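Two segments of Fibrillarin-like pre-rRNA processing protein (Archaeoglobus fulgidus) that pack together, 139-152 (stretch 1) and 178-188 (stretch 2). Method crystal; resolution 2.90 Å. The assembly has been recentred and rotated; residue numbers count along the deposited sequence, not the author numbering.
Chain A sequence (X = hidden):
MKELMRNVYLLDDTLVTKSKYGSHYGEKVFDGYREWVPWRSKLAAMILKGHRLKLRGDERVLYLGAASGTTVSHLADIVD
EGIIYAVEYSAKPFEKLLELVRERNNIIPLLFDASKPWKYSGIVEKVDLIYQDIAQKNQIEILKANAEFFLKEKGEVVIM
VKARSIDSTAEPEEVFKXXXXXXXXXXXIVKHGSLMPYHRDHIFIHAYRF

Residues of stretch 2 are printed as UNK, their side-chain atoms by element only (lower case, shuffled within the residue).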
# COMPACT_ATOMS: atom_id res chain seq x y z
N GLN A 139 20.07 16.75 26.00
CA GLN A 139 20.06 17.46 27.27
C GLN A 139 21.09 18.56 27.35
O GLN A 139 20.76 19.75 27.35
CB GLN A 139 20.29 16.48 28.43
CG GLN A 139 19.04 15.77 28.93
CD GLN A 139 19.34 14.86 30.11
OE1 GLN A 139 18.43 14.35 30.77
NE2 GLN A 139 20.62 14.65 30.37
N ILE A 140 22.36 18.16 27.41
CA ILE A 140 23.48 19.08 27.52
C ILE A 140 23.47 20.23 26.51
O ILE A 140 23.97 21.32 26.78
CB ILE A 140 24.79 18.31 27.43
CG1 ILE A 140 24.74 17.13 28.39
CG2 ILE A 140 25.94 19.20 27.82
CD1 ILE A 140 24.34 17.52 29.80
N GLU A 141 22.89 19.99 25.33
CA GLU A 141 22.81 21.02 24.32
C GLU A 141 21.84 22.10 24.81
O GLU A 141 22.19 23.27 24.88
CB GLU A 141 22.29 20.44 23.01
CG GLU A 141 23.24 19.48 22.32
CD GLU A 141 23.97 20.12 21.13
OE1 GLU A 141 24.75 21.07 21.35
OE2 GLU A 141 23.74 19.65 19.98
N ILE A 142 20.63 21.69 25.15
CA ILE A 142 19.62 22.62 25.63
C ILE A 142 20.15 23.37 26.83
O ILE A 142 19.91 24.57 26.99
CB ILE A 142 18.30 21.90 26.03
CG1 ILE A 142 17.79 21.07 24.85
CG2 ILE A 142 17.23 22.92 26.39
CD1 ILE A 142 16.53 20.30 25.17
N LEU A 143 20.86 22.67 27.70
CA LEU A 143 21.40 23.34 28.86
C LEU A 143 22.47 24.36 28.44
O LEU A 143 22.58 25.43 29.04
CB LEU A 143 21.96 22.33 29.85
CG LEU A 143 22.62 22.90 31.11
CD1 LEU A 143 24.10 23.12 30.85
CD2 LEU A 143 21.92 24.19 31.56
N LYS A 144 23.23 24.03 27.40
CA LYS A 144 24.28 24.93 26.92
C LYS A 144 23.73 26.19 26.28
O LYS A 144 24.03 27.29 26.71
CB LYS A 144 25.21 24.22 25.94
CG LYS A 144 26.14 23.24 26.61
CD LYS A 144 27.23 22.78 25.68
CE LYS A 144 28.24 21.93 26.44
NZ LYS A 144 29.33 21.40 25.57
N ALA A 145 22.92 26.01 25.24
CA ALA A 145 22.31 27.13 24.53
C ALA A 145 21.52 28.00 25.48
O ALA A 145 21.53 29.22 25.35
CB ALA A 145 21.42 26.63 23.41
N ASN A 146 20.84 27.39 26.45
CA ASN A 146 20.08 28.19 27.39
C ASN A 146 21.01 29.05 28.24
O ASN A 146 20.64 30.13 28.69
CB ASN A 146 19.21 27.29 28.28
CG ASN A 146 17.72 27.60 28.14
OD1 ASN A 146 17.11 28.23 29.02
ND2 ASN A 146 17.13 27.17 27.03
N ALA A 147 22.23 28.57 28.45
CA ALA A 147 23.23 29.30 29.23
C ALA A 147 23.74 30.52 28.45
O ALA A 147 23.83 31.62 28.99
CB ALA A 147 24.40 28.37 29.59
N GLU A 148 24.08 30.29 27.19
CA GLU A 148 24.57 31.36 26.33
C GLU A 148 23.63 32.54 26.45
O GLU A 148 24.01 33.62 26.90
CB GLU A 148 24.59 30.90 24.87
CG GLU A 148 25.55 31.68 23.98
CD GLU A 148 26.93 31.03 23.88
OE1 GLU A 148 27.83 31.63 23.25
OE2 GLU A 148 27.09 29.90 24.41
N PHE A 149 22.39 32.31 26.06
CA PHE A 149 21.36 33.34 26.10
C PHE A 149 21.16 34.10 27.40
O PHE A 149 21.13 35.32 27.39
CB PHE A 149 20.01 32.77 25.66
CG PHE A 149 19.79 32.80 24.18
CD1 PHE A 149 20.54 31.98 23.34
CD2 PHE A 149 18.85 33.65 23.62
CE1 PHE A 149 20.36 32.00 21.95
CE2 PHE A 149 18.66 33.69 22.24
CZ PHE A 149 19.42 32.86 21.40
N PHE A 150 21.04 33.39 28.52
CA PHE A 150 20.74 34.08 29.77
C PHE A 150 21.67 33.95 30.98
O PHE A 150 21.68 34.83 31.85
CB PHE A 150 19.31 33.71 30.17
CG PHE A 150 18.37 33.59 28.99
CD1 PHE A 150 18.05 34.69 28.22
CD2 PHE A 150 17.84 32.36 28.64
CE1 PHE A 150 17.23 34.56 27.10
CE2 PHE A 150 17.01 32.22 27.52
CZ PHE A 150 16.71 33.32 26.76
N LEU A 151 22.44 32.88 31.06
CA LEU A 151 23.32 32.71 32.21
C LEU A 151 24.39 33.79 32.28
O LEU A 151 25.42 33.72 31.60
CB LEU A 151 23.98 31.34 32.21
CG LEU A 151 25.01 31.17 33.33
CD1 LEU A 151 24.33 31.29 34.68
CD2 LEU A 151 25.70 29.84 33.20
N LYS A 152 24.15 34.79 33.13
CA LYS A 152 25.08 35.89 33.31
C LYS A 152 26.48 35.41 33.74
O LYS A 152 26.61 34.58 34.64
CB LYS A 152 24.51 36.86 34.34
CG LYS A 152 24.35 36.26 35.71
CD LYS A 152 23.21 36.88 36.47
CE LYS A 152 23.33 38.39 36.56
NZ LYS A 152 22.28 38.97 37.43
N UNK A 178 30.93 10.32 29.78
CA UNK A 178 30.93 11.15 28.58
C UNK A 178 30.32 12.52 28.84
O UNK A 178 31.00 13.54 28.70
o UNK A 178 30.16 11.20 26.27
c UNK A 178 30.15 10.45 27.47
N UNK A 179 29.04 12.53 29.20
CA UNK A 179 28.31 13.77 29.45
C UNK A 179 29.09 14.79 30.27
O UNK A 179 29.12 15.97 29.93
c UNK A 179 27.02 13.51 30.18
c UNK A 179 26.29 14.82 30.41
c UNK A 179 26.17 12.54 29.39
N UNK A 180 29.70 14.34 31.35
CA UNK A 180 30.46 15.24 32.19
C UNK A 180 31.57 15.88 31.36
O UNK A 180 31.84 17.08 31.48
c UNK A 180 29.94 15.82 35.16
c UNK A 180 32.21 16.46 34.34
c UNK A 180 31.05 14.48 33.38
c UNK A 180 31.28 15.30 34.64
N UNK A 181 32.22 15.08 30.52
CA UNK A 181 33.29 15.58 29.67
C UNK A 181 32.75 16.56 28.64
O UNK A 181 33.33 17.63 28.41
c UNK A 181 34.55 13.35 29.90
n UNK A 181 36.57 10.08 29.53
c UNK A 181 35.79 11.17 30.17
c UNK A 181 35.28 12.22 29.18
c UNK A 181 33.98 14.41 28.95
N UNK A 182 31.62 16.20 28.03
CA UNK A 182 30.98 17.04 27.02
C UNK A 182 30.54 18.39 27.58
O UNK A 182 30.59 19.41 26.88
c UNK A 182 29.77 16.31 26.42
o UNK A 182 26.95 17.29 25.71
c UNK A 182 29.24 16.92 25.12
c UNK A 182 28.02 17.81 25.31
o UNK A 182 28.12 19.03 25.06
N UNK A 183 30.13 18.41 28.84
CA UNK A 183 29.67 19.64 29.46
C UNK A 183 30.80 20.47 30.05
O UNK A 183 30.63 21.66 30.32
c UNK A 183 27.58 20.51 33.79
c UNK A 183 28.65 19.33 30.55
c UNK A 183 28.00 20.57 31.10
s UNK A 183 26.73 20.20 32.27
N UNK A 184 31.95 19.85 30.25
CA UNK A 184 33.09 20.55 30.80
C UNK A 184 33.54 21.70 29.90
O UNK A 184 33.89 22.78 30.38
o UNK A 184 35.09 22.13 33.06
c UNK A 184 34.26 19.58 31.01
o UNK A 184 34.77 20.15 33.97
c UNK A 184 35.46 20.22 31.68
c UNK A 184 35.08 20.88 33.00
N UNK A 185 33.51 21.47 28.59
CA UNK A 185 33.92 22.48 27.63
C UNK A 185 33.31 23.86 27.75
O UNK A 185 33.74 24.78 27.06
N UNK A 186 32.31 24.04 28.61
CA UNK A 186 31.67 25.34 28.74
C UNK A 186 31.53 25.78 30.19
O UNK A 186 31.52 26.97 30.50
c UNK A 186 30.27 25.31 28.11
c UNK A 186 30.30 25.03 26.61
o UNK A 186 31.14 24.22 26.15
o UNK A 186 29.46 25.61 25.89
N UNK A 187 31.43 24.81 31.08
CA UNK A 187 31.26 25.10 32.49
C UNK A 187 32.42 24.62 33.33
O UNK A 187 33.27 23.86 32.86
c UNK A 187 26.94 26.35 31.75
c UNK A 187 26.56 25.60 30.65
c UNK A 187 28.76 24.82 32.20
c UNK A 187 29.97 24.44 32.99
c UNK A 187 27.29 24.45 30.32
c UNK A 187 28.03 25.96 32.53
c UNK A 187 28.38 24.07 31.10
N UNK A 188 32.46 25.07 34.57
CA UNK A 188 33.50 24.65 35.50
C UNK A 188 32.78 23.80 36.53
O UNK A 188 31.89 24.30 37.22
c UNK A 188 36.49 26.07 39.20
c UNK A 188 35.11 25.39 37.27
n UNK A 188 36.99 27.22 40.00
c UNK A 188 34.14 25.84 36.20
c UNK A 188 35.72 26.55 38.00

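Position 178 carries one carbon and then one oxygen, and nothing of it reaches stretch 1: a small hydroxyl side chain, Ser178. Position 179 has three carbons, the first carrying the other two, and one of the two lies close to the tip of Ile140. This is Val179, its CG1 3.4 Å from Ile140 CD1, beginning the apolar seam between the helices.

Position 180 shows four carbons forked at the second, with its CA-to-CB bond pointing away from stretch 1; it is Leu180. Position 181, four carbons in a row ending in nitrogen, is out of reach as well and is Lys181.

At 182 there are three carbons, the third carrying two oxygens, and one oxygen sits by the amine of Lys144. The two oxygens on the third carbon make it a carboxylate: Glu182. Lys144 NZ makes a salt bridge to Glu182 OE2 at 2.7 Å and donates a second hydrogen bond, also 2.7 Å, to the backbone Glu182 O.

Position 183 is an unbranched chain of two carbons, a sulfur and a carbon, lying against Ile140 and Leu143, which can only be Met183. Its CB packs 3.8 Å from Ile140 CG2, and its SD lies 4.2 Å from Leu143 CD1. Position 184 again has three carbons, the third carrying two oxygens; its CA-to-CB bond points away from stretch 1 and it touches nothing there: Glu184. Position 185 has no side-chain atoms: Gly185.

Position 186 has two carbons, the second carrying two oxygens, a short carboxylate; its CA-to-CB bond points toward stretch 1, and one oxygen lies near Lys144 NZ. This is Asp186, whose OD1 lies 3.4 Å from Lys144 NZ in a salt bridge with a weak hydrogen bond. Position 187 is one carbon and a six-carbon ring without a hydroxyl, and the ring meets Leu143, Lys144, Ala147 and Leu151: Phe187. Ala147 CB approaches the ring edge, 3.7 Å from Phe187 CZ, as does Leu151 CD2, 4.0 Å from Phe187 CE1; Leu143 CD1 comes obliquely to 3.5 Å from Phe187 CE2. Position 188, four carbons ending in nitrogen, is far from stretch 1 and is Lys188.

The rule is a greasy seam with a polar clasp beside it. The helices run nearly parallel, 21° between their directions and 10.4 Å apart at closest approach, so side chains must fill the gap. Ile140, Leu143, Ala147 and Leu151 recur at helical spacing to meet Val179, Met183 and Phe187. Lys144 starts sideways, yet its extended t rotamers beyond chi1 carry the amine to two carboxylates and a carbonyl, tying helix to following loop.

Stretch 2 178-188: SVLKEMEGDFK
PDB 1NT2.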